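Local coordinates for protein BIFUNCTIONAL PROTEIN Proline utilization A (PutA) (Corynebacterium freiburgense, PDB 5UX5) that catalyses both steps of proline catabolism, oxidising proline with an FAD-dependent proline dehydrogenase and then producing glutamate with an NAD-dependent aldehyde dehydrogenase, at residues Leu678-Lys683 with Trp1031-Gly1036; Ser1014-Ile1019 with Ser1037-Gly1042; Glu1005-Phe1010 with Pro1025-Glu1030; Val588-Pro593 with Ala666-Gly671. All blocks are in the same frame, centred on the assembly; numbering follows the deposited sequence.

Interactions 2 and 3 lie within the C-terminal region, and interaction 1 joins that region, through helix 1026-1035, to helix 673-682 beside NAD; interaction 4 lies in the NAD-binding core. Helix 1026-1035 supplies a segment to interactions 1 and 3, whose centres are 12 Å apart, and connects the two strands of interaction 2. Interactions 1 and 2 meet where Arg680 NH1 approaches Ser1037 O at 2.7 Å. Interactions 1 and 4, with centres 15 Å apart, both touch NAD: strand 666-670 runs on into helix 673-682, and Phe679 CE2 packs 4.0 Å from Leu669 CD1. Interactions 3 and 4 are separated by about 13 Å between nearest atoms.

Interaction 1: Leu678-Lys683 with Trp1031-Gly1036; sequences LFRGWK and WAALNG. With NAD (nicotinamide-adenine-dinucleotide), chain F.
Arg680 leaves its helix with CG anti to the carbonyl carbon (chi1 -61°), runs straight through chi2 and bends at chi3 (75°), which lays the guanidinium across the end of helix 1026-1035. Phe679 and Trp682 have the same first torsion but, from other positions on the turn, send their rings to the NAD side. The two short helical segments run antiparallel, 168° between directions, with axes 8.4 Å apart at closest approach. The methyl of Ala1033 fits against the base of Arg680, CB to CB 3.6 Å, and lies close to Gly681 N. Farther out, one face of the guanidinium lies over Ala1033 CA, while Gly1036 CA sits at its edge, 3.7 Å from Arg680 NH1. Ala1032 O is near NH1 too, but the angle is too poor for a hydrogen bond; NH1 instead donates to Ser1037 O, just beyond the helix. Gly1036, with positive phi, turns the chain out of the helix beside this group. Across helix 673-682, Phe679 presents its ring edge to the adenine, CZ standing 3.5 Å from NAD C4A. The indole of Trp682 likewise points edge-on, its CH2 3.5 Å from NAD N6A, and Leu678 CD2 approaches the same amino nitrogen at 4.0 Å. The adenine is thus bordered by apolar side chains of a helix whose other side packs on the C-terminal region. This is the adenine end of the NAD pocket in a Rossmann-type aldehyde dehydrogenase domain, backed by antiparallel helix packing of Arg680 on Ala1033.

Interaction 2: Ser1014-Ile1019 with Ser1037-Gly1042; sequences SRIRAI and SVVIDG
Strands 1015-1018 and 1038-1040 are the parallel neighbours of a beta-alpha-beta unit whose connecting helix is 1026-1035. Their axes come within 4.6 Å, and the backbone bonds alternate along the pair. Val1038 N donates to Ser1014 O, Ile1016 N to Val1038 O at 2.8 Å, and Ile1040 N to Ile1016 O, each nearly along the C=O axis. Ala1018 N then reaches Ile1040 O at 2.9 Å, in the carbonyl plane. Arg1017 adds a side-chain grip at this end: CG is anti to the backbone N (chi1 -166°) and the chain bends at chi2 (66°), crossing Ile1040 at about a right angle with CD 3.6 Å from Ile1040 CG2. Its NH1 donates almost straight to Gly1042 O at 2.8 Å, and at 3.1 Å to Ile1040 O, from well above that carbonyl plane, so one oxygen takes two donors. The same guanidinium forms a salt bridge through NH2 with Glu1051. At the other end Ser1037 OG accepts from Ser1014 N at 3.0 Å in a bent bond and is also hydrogen-bonded to Asn1035 OD1. On one face Arg1015 CG lies beside Val1038 CG1. On the opposite face the side chains of Ile1016 and Val1039 cross obliquely, CD1 to CG2, and both rest on Ile1028 of helix 1026-1035. Strand 965-980 flanks strand 1015-1018 on its other edge, with helix 984-997 packing against Arg1017 and Ile1019.

Interaction 3: Glu1005-Phe1010 with Pro1025-Glu1030; sequences ETHEWF and PTTIYE
Phe1010 takes the crowded first torsion, CG between the backbone N and the carbonyl carbon (chi1 48°), and so turns its ring inward to the helix. Ring atom CE2 meets Ile1028 CG2 at 4.1 Å in an oblique crossing, while Ile1028 O lies at the ring edge, 3.8 Å from CZ. Ile1028 has CG1 anti to its carbonyl carbon, and its CD1 extends to the backbone of the loop, 4.2 Å from Glu1005 O. Thr1006, with OG1 anti to the carbonyl carbon, slants over Pro1025: its OG1 is 3.4 Å from Pro1025 CG and its methyl CG2 touches Pro1025 CB. Next to it, the His1007 ring receives Thr1027 CG2 over one face, off centre toward the rim. Thr1006 and His1007 are the two central residues of a type II turn from Glu1005 to Glu1008, with positive phi at His1007; the turn's backbone bond is weak, but Glu1005 N also donates to Glu1008 OE1 at 3.2 Å, from above the carboxylate plane. Phe1010 and Ile1028 also pack on Ile1016 of strand 1015-1018. The arrangement is a loop between two strands folded over the N-terminal part of helix 1026-1035, where Pro1025 holds the N-cap position.

Interaction 4: Val588-Pro593 with Ala666-Gly671; sequences VVVASP and AIILTG. With NAD (nicotinamide-adenine-dinucleotide), chain F.
Val588 CG1 and Ile668 CD1 meet at 3.9 Å in the apolar centre, crossing obliquely on one face of the strand pair. Both are set by ordinary torsions: Val588 CG1 is anti to the backbone N, and Ile668 CG1 anti to the carbonyl carbon (chi1 -57°). Val590 lies on this face as well, its CG2 4.2 Å from the same Ile668 CD1. The other face carries Val589, Ile667, Ala591 and Leu669, and packs on Met659 of helix 653-659 and, through Leu669, on Phe679 of helix 673-682. Between the faces, the parallel backbones exchange bonds nearly along the C=O axes: Val589 N donates to Ala666 O at 2.9 Å, Ile668 N to Val589 O, Ala591 N to Ile668 O, and Thr670 N to Ala591 O at a longer 3.3 Å. These are two central strands of the Rossmann-type NAD-binding fold of the aldehyde dehydrogenase family, with strand 614-618 flanking 580-591 on its other edge. At their C-terminal ends Pro593 slants across Thr670, CD to CB 3.7 Å, and NAD lies against the ends of both chains. Ala591 CB and Leu669 CD1 both touch the adenine ribose, each 3.9 Å from NAD O4B. Farthest out, the ribose hydroxyl NAD O3B donates to Ser592 O at 2.9 Å, while Gly671, without a side chain, brings its CA 3.4 Å from the phosphate oxygen NAD O1A.

Interaction 1: Leu678-Lys683 with Trp1031-Gly1036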
# COMPACT_ATOMS: atom_id res chain seq x y z
N LEU A 678 -2.62 8.95 -32.62
CA LEU A 678 -3.39 8.31 -33.68
C LEU A 678 -4.83 8.82 -33.69
O LEU A 678 -5.31 9.34 -34.70
CB LEU A 678 -3.36 6.80 -33.47
CG LEU A 678 -4.10 5.97 -34.51
CD1 LEU A 678 -3.30 5.90 -35.78
CD2 LEU A 678 -4.36 4.61 -33.94
N PHE A 679 -5.53 8.68 -32.55
CA PHE A 679 -6.92 9.10 -32.45
C PHE A 679 -7.07 10.56 -32.85
O PHE A 679 -7.92 10.92 -33.67
CB PHE A 679 -7.44 8.91 -31.02
CG PHE A 679 -7.60 7.46 -30.58
CD1 PHE A 679 -7.32 6.40 -31.43
CD2 PHE A 679 -8.04 7.17 -29.29
CE1 PHE A 679 -7.49 5.07 -31.00
CE2 PHE A 679 -8.22 5.85 -28.86
CZ PHE A 679 -7.94 4.80 -29.72
N ARG A 680 -6.22 11.42 -32.28
CA ARG A 680 -6.37 12.85 -32.51
C ARG A 680 -6.12 13.19 -33.97
O ARG A 680 -6.81 14.05 -34.53
CB ARG A 680 -5.43 13.62 -31.57
CG ARG A 680 -5.68 13.42 -30.08
CD ARG A 680 -4.67 14.21 -29.29
NE ARG A 680 -4.94 15.65 -29.28
CZ ARG A 680 -4.13 16.57 -28.77
NH1 ARG A 680 -2.96 16.23 -28.25
NH2 ARG A 680 -4.49 17.85 -28.78
N GLY A 681 -5.18 12.51 -34.62
CA GLY A 681 -4.99 12.68 -36.05
C GLY A 681 -6.28 12.56 -36.85
O GLY A 681 -6.44 13.24 -37.86
N TRP A 682 -7.18 11.67 -36.42
CA TRP A 682 -8.46 11.47 -37.11
C TRP A 682 -9.45 12.60 -36.88
O TRP A 682 -10.43 12.70 -37.63
CB TRP A 682 -9.14 10.19 -36.65
CG TRP A 682 -8.36 8.98 -36.88
CD1 TRP A 682 -7.44 8.79 -37.84
CD2 TRP A 682 -8.43 7.76 -36.14
NE1 TRP A 682 -6.92 7.53 -37.76
CE2 TRP A 682 -7.51 6.87 -36.72
CE3 TRP A 682 -9.17 7.33 -35.03
CZ2 TRP A 682 -7.30 5.57 -36.24
CZ3 TRP A 682 -8.98 6.05 -34.55
CH2 TRP A 682 -8.04 5.18 -35.16
N LYS A 683 -9.24 13.44 -35.86
CA LYS A 683 -10.14 14.55 -35.56
C LYS A 683 -9.39 15.52 -34.64
O LYS A 683 -9.60 15.51 -33.42
CB LYS A 683 -11.44 14.04 -34.92
CG LYS A 683 -12.37 15.08 -34.30
CD LYS A 683 -13.65 14.42 -33.76
CE LYS A 683 -14.38 15.31 -32.75
NZ LYS A 683 -15.57 14.62 -32.18
N TRP A 1031 -0.49 19.88 -35.47
CA TRP A 1031 0.81 19.69 -34.87
C TRP A 1031 0.68 19.28 -33.42
O TRP A 1031 1.41 18.40 -32.96
CB TRP A 1031 1.65 20.95 -34.98
CG TRP A 1031 2.10 21.23 -36.38
CD1 TRP A 1031 1.71 20.58 -37.51
CD2 TRP A 1031 3.06 22.21 -36.78
NE1 TRP A 1031 2.36 21.11 -38.61
CE2 TRP A 1031 3.20 22.11 -38.18
CE3 TRP A 1031 3.82 23.17 -36.10
CZ2 TRP A 1031 4.06 22.93 -38.91
CZ3 TRP A 1031 4.67 23.98 -36.81
CH2 TRP A 1031 4.79 23.85 -38.21
N ALA A 1032 -0.28 19.87 -32.70
CA ALA A 1032 -0.54 19.49 -31.31
C ALA A 1032 -0.89 18.02 -31.19
O ALA A 1032 -0.52 17.37 -30.21
CB ALA A 1032 -1.65 20.35 -30.70
N ALA A 1033 -1.62 17.48 -32.17
CA ALA A 1033 -2.00 16.07 -32.13
C ALA A 1033 -0.79 15.17 -32.31
O ALA A 1033 -0.75 14.08 -31.73
CB ALA A 1033 -3.05 15.76 -33.18
N LEU A 1034 0.20 15.62 -33.08
CA LEU A 1034 1.41 14.83 -33.29
C LEU A 1034 2.29 14.81 -32.05
O LEU A 1034 2.84 13.76 -31.70
CB LEU A 1034 2.19 15.38 -34.47
CG LEU A 1034 1.57 15.09 -35.82
CD1 LEU A 1034 2.22 15.93 -36.91
CD2 LEU A 1034 1.70 13.63 -36.10
N ASN A 1035 2.45 15.94 -31.36
CA ASN A 1035 3.37 15.98 -30.23
C ASN A 1035 2.68 16.08 -28.88
O ASN A 1035 3.31 16.47 -27.89
CB ASN A 1035 4.39 17.11 -30.41
CG ASN A 1035 3.80 18.51 -30.29
OD1 ASN A 1035 2.70 18.71 -29.78
ND2 ASN A 1035 4.55 19.49 -30.76
N GLY A 1036 1.39 15.72 -28.81
CA GLY A 1036 0.67 15.65 -27.54
C GLY A 1036 0.45 16.94 -26.77
O GLY A 1036 0.27 16.90 -25.55
PA NAD F . -3.32 1.05 -26.72
O1A NAD F . -2.73 2.47 -26.39
O2A NAD F . -2.88 0.62 -28.16
O5B NAD F . -4.89 1.10 -26.70
C5B NAD F . -5.65 1.27 -25.53
C4B NAD F . -7.14 1.29 -25.87
O4B NAD F . -7.44 2.00 -27.08
C3B NAD F . -7.70 -0.09 -25.97
O3B NAD F . -9.03 -0.13 -25.60
C2B NAD F . -7.50 -0.29 -27.42
O2B NAD F . -8.12 -1.41 -27.94
C1B NAD F . -7.96 1.02 -27.97
N9A NAD F . -7.51 1.24 -29.34
C8A NAD F . -6.21 1.33 -29.79
N7A NAD F . -6.20 1.54 -31.12
C5A NAD F . -7.52 1.59 -31.61
C6A NAD F . -8.11 1.78 -32.85
N6A NAD F . -7.34 1.97 -34.05
N1A NAD F . -9.45 1.78 -32.95
C2A NAD F . -10.25 1.59 -31.87
N3A NAD F . -9.71 1.41 -30.63
C4A NAD F . -8.37 1.40 -30.47
O3 NAD F . -2.81 0.09 -25.55
PN NAD F . -2.34 -1.45 -25.63
O1N NAD F . -2.23 -2.01 -27.03
O2N NAD F . -3.42 -2.28 -25.00
O5D NAD F . -0.93 -1.51 -24.84
C5D NAD F . 0.13 -0.71 -25.34
C4D NAD F . 1.12 -0.15 -24.31
O4D NAD F . 0.58 0.73 -23.36
C3D NAD F . 1.86 -1.13 -23.47
O3D NAD F . 2.72 -1.96 -24.16
C2D NAD F . 2.63 -0.14 -22.67
O2D NAD F . 3.86 0.07 -23.27
C1D NAD F . 1.73 1.07 -22.62

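Interaction 2: Ser1014-Ile1019 with Ser1037-Gly1042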
# COMPACT_ATOMS: atom_id res chain seq x y z
N SER A 1014 3.03 20.94 -24.88
CA SER A 1014 2.72 22.32 -24.58
C SER A 1014 1.23 22.52 -24.36
O SER A 1014 0.39 21.72 -24.81
CB SER A 1014 3.21 23.23 -25.71
OG SER A 1014 4.58 23.03 -25.91
N ARG A 1015 0.90 23.60 -23.68
CA ARG A 1015 -0.47 24.08 -23.58
C ARG A 1015 -0.58 25.36 -24.39
O ARG A 1015 0.27 26.25 -24.26
CB ARG A 1015 -0.86 24.34 -22.11
CG ARG A 1015 -1.13 23.13 -21.22
CD ARG A 1015 -1.46 23.58 -19.82
NE ARG A 1015 -1.57 22.48 -18.87
CZ ARG A 1015 -1.74 22.64 -17.55
NH1 ARG A 1015 -1.81 23.85 -17.03
NH2 ARG A 1015 -1.83 21.59 -16.75
N ILE A 1016 -1.59 25.45 -25.25
CA ILE A 1016 -1.75 26.58 -26.16
C ILE A 1016 -3.11 27.19 -25.89
O ILE A 1016 -4.13 26.51 -26.04
CB ILE A 1016 -1.61 26.16 -27.63
CG1 ILE A 1016 -0.25 25.53 -27.87
CG2 ILE A 1016 -1.74 27.30 -28.50
CD1 ILE A 1016 -0.28 24.50 -28.97
N ARG A 1017 -3.12 28.45 -25.42
CA ARG A 1017 -4.36 29.16 -25.12
C ARG A 1017 -4.81 29.96 -26.34
O ARG A 1017 -4.02 30.71 -26.92
CB ARG A 1017 -4.19 30.09 -23.92
CG ARG A 1017 -5.51 30.61 -23.33
CD ARG A 1017 -6.30 29.47 -22.72
NE ARG A 1017 -7.51 29.89 -22.01
CZ ARG A 1017 -8.73 29.94 -22.54
NH1 ARG A 1017 -8.95 29.61 -23.80
NH2 ARG A 1017 -9.75 30.34 -21.79
N ALA A 1018 -6.08 29.81 -26.70
CA ALA A 1018 -6.68 30.52 -27.83
C ALA A 1018 -7.35 31.79 -27.32
O ALA A 1018 -8.16 31.74 -26.39
CB ALA A 1018 -7.71 29.66 -28.55
N ILE A 1019 -6.99 32.92 -27.93
CA ILE A 1019 -7.67 34.17 -27.63
C ILE A 1019 -8.19 34.78 -28.92
O ILE A 1019 -7.61 34.62 -29.99
CB ILE A 1019 -6.73 35.15 -26.87
CG1 ILE A 1019 -5.60 35.67 -27.77
CG2 ILE A 1019 -6.17 34.50 -25.62
CD1 ILE A 1019 -4.84 36.80 -27.14
N SER A 1037 0.46 18.09 -27.44
CA SER A 1037 0.08 19.36 -26.83
C SER A 1037 -1.44 19.52 -26.83
O SER A 1037 -2.18 18.73 -27.43
CB SER A 1037 0.75 20.52 -27.57
OG SER A 1037 2.15 20.37 -27.65
N VAL A 1038 -1.93 20.56 -26.16
CA VAL A 1038 -3.36 20.77 -26.03
C VAL A 1038 -3.70 22.22 -26.34
O VAL A 1038 -3.13 23.15 -25.77
CB VAL A 1038 -3.87 20.36 -24.62
CG1 VAL A 1038 -3.16 21.11 -23.53
CG2 VAL A 1038 -5.37 20.56 -24.52
N VAL A 1039 -4.61 22.41 -27.28
CA VAL A 1039 -5.07 23.72 -27.68
C VAL A 1039 -6.30 24.00 -26.82
O VAL A 1039 -7.33 23.35 -26.99
CB VAL A 1039 -5.40 23.76 -29.18
CG1 VAL A 1039 -6.03 25.07 -29.58
CG2 VAL A 1039 -4.16 23.48 -30.01
N ILE A 1040 -6.19 24.95 -25.89
CA ILE A 1040 -7.29 25.35 -25.01
C ILE A 1040 -8.08 26.43 -25.74
O ILE A 1040 -7.66 27.60 -25.83
CB ILE A 1040 -6.75 25.84 -23.67
CG1 ILE A 1040 -5.85 24.75 -23.06
CG2 ILE A 1040 -7.86 26.27 -22.76
CD1 ILE A 1040 -4.86 25.23 -21.98
N ASP A 1041 -9.23 26.05 -26.31
CA ASP A 1041 -9.87 26.92 -27.29
C ASP A 1041 -11.26 27.40 -26.86
O ASP A 1041 -12.01 27.92 -27.70
CB ASP A 1041 -9.94 26.24 -28.67
CG ASP A 1041 -10.73 24.93 -28.66
OD1 ASP A 1041 -11.50 24.64 -27.70
OD2 ASP A 1041 -10.62 24.22 -29.68
N GLY A 1042 -11.62 27.23 -25.60
CA GLY A 1042 -12.84 27.82 -25.09
C GLY A 1042 -12.68 29.30 -24.83
O GLY A 1042 -11.56 29.85 -24.86

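Interaction 3: Glu1005-Phe1010 with Pro1025-Glu1030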
# COMPACT_ATOMS: atom_id res chain seq x y z
N GLU A 1005 2.54 31.88 -33.64
CA GLU A 1005 1.98 32.06 -34.97
C GLU A 1005 1.68 30.71 -35.62
O GLU A 1005 2.03 29.64 -35.10
CB GLU A 1005 2.96 32.86 -35.84
CG GLU A 1005 3.34 34.22 -35.27
CD GLU A 1005 2.69 35.37 -36.04
OE1 GLU A 1005 1.54 35.77 -35.70
OE2 GLU A 1005 3.34 35.87 -36.99
N THR A 1006 1.02 30.76 -36.78
CA THR A 1006 0.88 29.55 -37.58
C THR A 1006 2.25 29.14 -38.09
O THR A 1006 3.06 30.00 -38.48
CB THR A 1006 -0.07 29.77 -38.77
OG1 THR A 1006 -1.17 30.61 -38.38
CG2 THR A 1006 -0.61 28.44 -39.28
N HIS A 1007 2.51 27.83 -38.09
CA HIS A 1007 3.76 27.24 -38.56
C HIS A 1007 4.94 27.52 -37.63
O HIS A 1007 6.02 26.97 -37.83
CB HIS A 1007 4.09 27.71 -39.99
CG HIS A 1007 3.11 27.21 -41.02
ND1 HIS A 1007 1.96 27.91 -41.35
CD2 HIS A 1007 3.09 26.08 -41.76
CE1 HIS A 1007 1.28 27.22 -42.25
NE2 HIS A 1007 1.94 26.11 -42.52
N GLU A 1008 4.75 28.34 -36.59
CA GLU A 1008 5.77 28.41 -35.55
C GLU A 1008 5.73 27.13 -34.69
O GLU A 1008 4.66 26.71 -34.24
CB GLU A 1008 5.59 29.67 -34.70
CG GLU A 1008 6.80 29.98 -33.75
CD GLU A 1008 6.59 31.23 -32.86
OE1 GLU A 1008 5.72 32.08 -33.17
OE2 GLU A 1008 7.29 31.35 -31.84
N TRP A 1009 6.88 26.50 -34.53
CA TRP A 1009 7.04 25.28 -33.75
C TRP A 1009 6.81 25.55 -32.25
O TRP A 1009 7.02 26.66 -31.73
CB TRP A 1009 8.44 24.73 -33.96
CG TRP A 1009 8.88 23.54 -33.14
CD1 TRP A 1009 8.89 22.24 -33.54
CD2 TRP A 1009 9.45 23.55 -31.81
NE1 TRP A 1009 9.41 21.43 -32.54
CE2 TRP A 1009 9.76 22.21 -31.47
CE3 TRP A 1009 9.70 24.57 -30.87
CZ2 TRP A 1009 10.31 21.85 -30.23
CZ3 TRP A 1009 10.25 24.21 -29.63
CH2 TRP A 1009 10.55 22.86 -29.33
N PHE A 1010 6.42 24.49 -31.54
CA PHE A 1010 6.27 24.51 -30.10
C PHE A 1010 6.58 23.12 -29.57
O PHE A 1010 6.39 22.13 -30.29
CB PHE A 1010 4.86 24.96 -29.67
CG PHE A 1010 3.74 24.27 -30.40
CD1 PHE A 1010 3.23 23.06 -29.94
CD2 PHE A 1010 3.19 24.82 -31.56
CE1 PHE A 1010 2.19 22.42 -30.61
CE2 PHE A 1010 2.15 24.18 -32.24
CZ PHE A 1010 1.65 22.98 -31.76
N PRO A 1025 -5.87 28.35 -36.24
CA PRO A 1025 -5.45 27.76 -37.52
C PRO A 1025 -5.28 26.24 -37.39
O PRO A 1025 -4.72 25.75 -36.41
CB PRO A 1025 -4.13 28.46 -37.81
CG PRO A 1025 -4.19 29.75 -37.00
CD PRO A 1025 -5.00 29.43 -35.78
N THR A 1026 -5.78 25.52 -38.40
CA THR A 1026 -5.84 24.05 -38.34
C THR A 1026 -4.46 23.44 -38.12
O THR A 1026 -4.31 22.44 -37.39
CB THR A 1026 -6.45 23.52 -39.65
OG1 THR A 1026 -7.87 23.71 -39.64
CG2 THR A 1026 -6.21 22.00 -39.80
N THR A 1027 -3.44 24.03 -38.72
CA THR A 1027 -2.11 23.45 -38.62
C THR A 1027 -1.65 23.36 -37.17
O THR A 1027 -0.93 22.42 -36.82
CB THR A 1027 -1.14 24.26 -39.48
OG1 THR A 1027 -1.62 24.27 -40.83
CG2 THR A 1027 0.27 23.67 -39.46
N ILE A 1028 -2.06 24.29 -36.32
CA ILE A 1028 -1.67 24.20 -34.92
C ILE A 1028 -2.31 23.00 -34.26
O ILE A 1028 -1.65 22.28 -33.50
CB ILE A 1028 -2.00 25.50 -34.17
CG1 ILE A 1028 -1.16 26.64 -34.73
CG2 ILE A 1028 -1.76 25.32 -32.68
CD1 ILE A 1028 -1.81 27.96 -34.53
N TYR A 1029 -3.60 22.77 -34.52
CA TYR A 1029 -4.27 21.57 -34.01
C TYR A 1029 -3.56 20.30 -34.49
O TYR A 1029 -3.31 19.38 -33.71
CB TYR A 1029 -5.74 21.54 -34.43
CG TYR A 1029 -6.70 22.44 -33.67
CD1 TYR A 1029 -7.00 22.19 -32.33
CD2 TYR A 1029 -7.33 23.52 -34.30
CE1 TYR A 1029 -7.91 23.01 -31.63
CE2 TYR A 1029 -8.22 24.35 -33.61
CZ TYR A 1029 -8.50 24.08 -32.28
OH TYR A 1029 -9.38 24.87 -31.59
N GLU A 1030 -3.22 20.25 -35.79
CA GLU A 1030 -2.59 19.05 -36.35
C GLU A 1030 -1.23 18.81 -35.74
O GLU A 1030 -0.82 17.65 -35.55
CB GLU A 1030 -2.44 19.16 -37.85
CG GLU A 1030 -3.72 19.00 -38.61
CD GLU A 1030 -3.60 19.47 -40.06
OE1 GLU A 1030 -2.59 20.14 -40.39
OE2 GLU A 1030 -4.50 19.15 -40.86

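Interaction 4: Val588-Pro593 with Ala666-Gly671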
# COMPACT_ATOMS: atom_id res chain seq x y z
N VAL A 588 -19.37 10.75 -23.79
CA VAL A 588 -17.94 10.51 -23.64
C VAL A 588 -17.65 9.06 -24.00
O VAL A 588 -18.40 8.15 -23.62
CB VAL A 588 -17.47 10.80 -22.21
CG1 VAL A 588 -16.03 10.36 -22.04
CG2 VAL A 588 -17.66 12.29 -21.88
N VAL A 589 -16.53 8.83 -24.70
CA VAL A 589 -16.05 7.48 -24.99
C VAL A 589 -14.87 7.17 -24.07
O VAL A 589 -13.95 8.00 -23.93
CB VAL A 589 -15.66 7.34 -26.47
CG1 VAL A 589 -14.89 6.01 -26.71
CG2 VAL A 589 -16.89 7.43 -27.33
N VAL A 590 -14.90 5.99 -23.44
CA VAL A 590 -13.84 5.55 -22.54
C VAL A 590 -13.14 4.36 -23.17
O VAL A 590 -13.69 3.25 -23.24
CB VAL A 590 -14.36 5.18 -21.14
CG1 VAL A 590 -13.21 4.70 -20.29
CG2 VAL A 590 -15.01 6.37 -20.48
N ALA A 591 -11.91 4.58 -23.62
CA ALA A 591 -11.06 3.54 -24.20
C ALA A 591 -10.03 3.15 -23.14
O ALA A 591 -9.16 3.94 -22.80
CB ALA A 591 -10.42 4.03 -25.50
N SER A 592 -10.17 1.95 -22.60
CA SER A 592 -9.47 1.52 -21.40
C SER A 592 -8.39 0.48 -21.73
O SER A 592 -8.41 -0.14 -22.80
CB SER A 592 -10.48 0.94 -20.41
OG SER A 592 -11.15 -0.18 -20.97
N PRO A 593 -7.40 0.30 -20.84
CA PRO A 593 -6.33 -0.67 -21.11
C PRO A 593 -6.61 -2.01 -20.46
O PRO A 593 -7.72 -2.22 -19.96
CB PRO A 593 -5.11 0.00 -20.49
CG PRO A 593 -5.70 0.73 -19.28
CD PRO A 593 -7.13 1.10 -19.63
N ALA A 666 -15.87 13.76 -25.96
CA ALA A 666 -14.53 13.57 -25.43
C ALA A 666 -14.19 12.09 -25.39
O ALA A 666 -15.08 11.24 -25.26
CB ALA A 666 -14.36 14.15 -24.03
N ILE A 667 -12.90 11.82 -25.47
CA ILE A 667 -12.36 10.49 -25.26
C ILE A 667 -11.53 10.54 -23.99
O ILE A 667 -10.70 11.44 -23.82
CB ILE A 667 -11.49 10.03 -26.44
CG1 ILE A 667 -12.35 9.86 -27.69
CG2 ILE A 667 -10.76 8.73 -26.10
CD1 ILE A 667 -11.54 9.62 -28.94
N ILE A 668 -11.82 9.62 -23.06
CA ILE A 668 -10.94 9.32 -21.95
C ILE A 668 -10.17 8.05 -22.32
O ILE A 668 -10.78 7.00 -22.54
CB ILE A 668 -11.71 9.11 -20.65
CG1 ILE A 668 -12.57 10.34 -20.31
CG2 ILE A 668 -10.73 8.80 -19.55
CD1 ILE A 668 -13.50 10.09 -19.15
N LEU A 669 -8.85 8.17 -22.43
CA LEU A 669 -7.99 7.12 -22.95
C LEU A 669 -6.84 6.85 -21.99
O LEU A 669 -6.25 7.79 -21.45
CB LEU A 669 -7.40 7.52 -24.30
CG LEU A 669 -6.20 6.77 -24.87
CD1 LEU A 669 -6.60 5.38 -25.24
CD2 LEU A 669 -5.62 7.52 -26.08
N THR A 670 -6.52 5.57 -21.81
CA THR A 670 -5.37 5.13 -21.04
C THR A 670 -4.63 4.12 -21.89
O THR A 670 -5.16 3.04 -22.15
CB THR A 670 -5.77 4.50 -19.70
OG1 THR A 670 -6.65 5.38 -18.99
CG2 THR A 670 -4.52 4.19 -18.88
N GLY A 671 -3.42 4.45 -22.30
CA GLY A 671 -2.70 3.57 -23.20
C GLY A 671 -1.43 4.22 -23.69
O GLY A 671 -0.78 4.99 -22.97
PA NAD F . -3.32 1.05 -26.72
O1A NAD F . -2.73 2.47 -26.39
O2A NAD F . -2.88 0.62 -28.16
O5B NAD F . -4.89 1.10 -26.70
C5B NAD F . -5.65 1.27 -25.53
C4B NAD F . -7.14 1.29 -25.87
O4B NAD F . -7.44 2.00 -27.08
C3B NAD F . -7.70 -0.09 -25.97
O3B NAD F . -9.03 -0.13 -25.60
C2B NAD F . -7.50 -0.29 -27.42
O2B NAD F . -8.12 -1.41 -27.94
C1B NAD F . -7.96 1.02 -27.97
N9A NAD F . -7.51 1.24 -29.34
C8A NAD F . -6.21 1.33 -29.79
N7A NAD F . -6.20 1.54 -31.12
C5A NAD F . -7.52 1.59 -31.61
C6A NAD F . -8.11 1.78 -32.85
N6A NAD F . -7.34 1.97 -34.05
N1A NAD F . -9.45 1.78 -32.95
C2A NAD F . -10.25 1.59 -31.87
N3A NAD F . -9.71 1.41 -30.63
C4A NAD F . -8.37 1.40 -30.47
O3 NAD F . -2.81 0.09 -25.55
PN NAD F . -2.34 -1.45 -25.63
O1N NAD F . -2.23 -2.01 -27.03
O2N NAD F . -3.42 -2.28 -25.00
O5D NAD F . -0.93 -1.51 -24.84
C5D NAD F . 0.13 -0.71 -25.34
C4D NAD F . 1.12 -0.15 -24.31
O4D NAD F . 0.58 0.73 -23.36
C3D NAD F . 1.86 -1.13 -23.47
O3D NAD F . 2.72 -1.96 -24.16
C2D NAD F . 2.63 -0.14 -22.67
O2D NAD F . 3.86 0.07 -23.27
C1D NAD F . 1.73 1.07 -22.62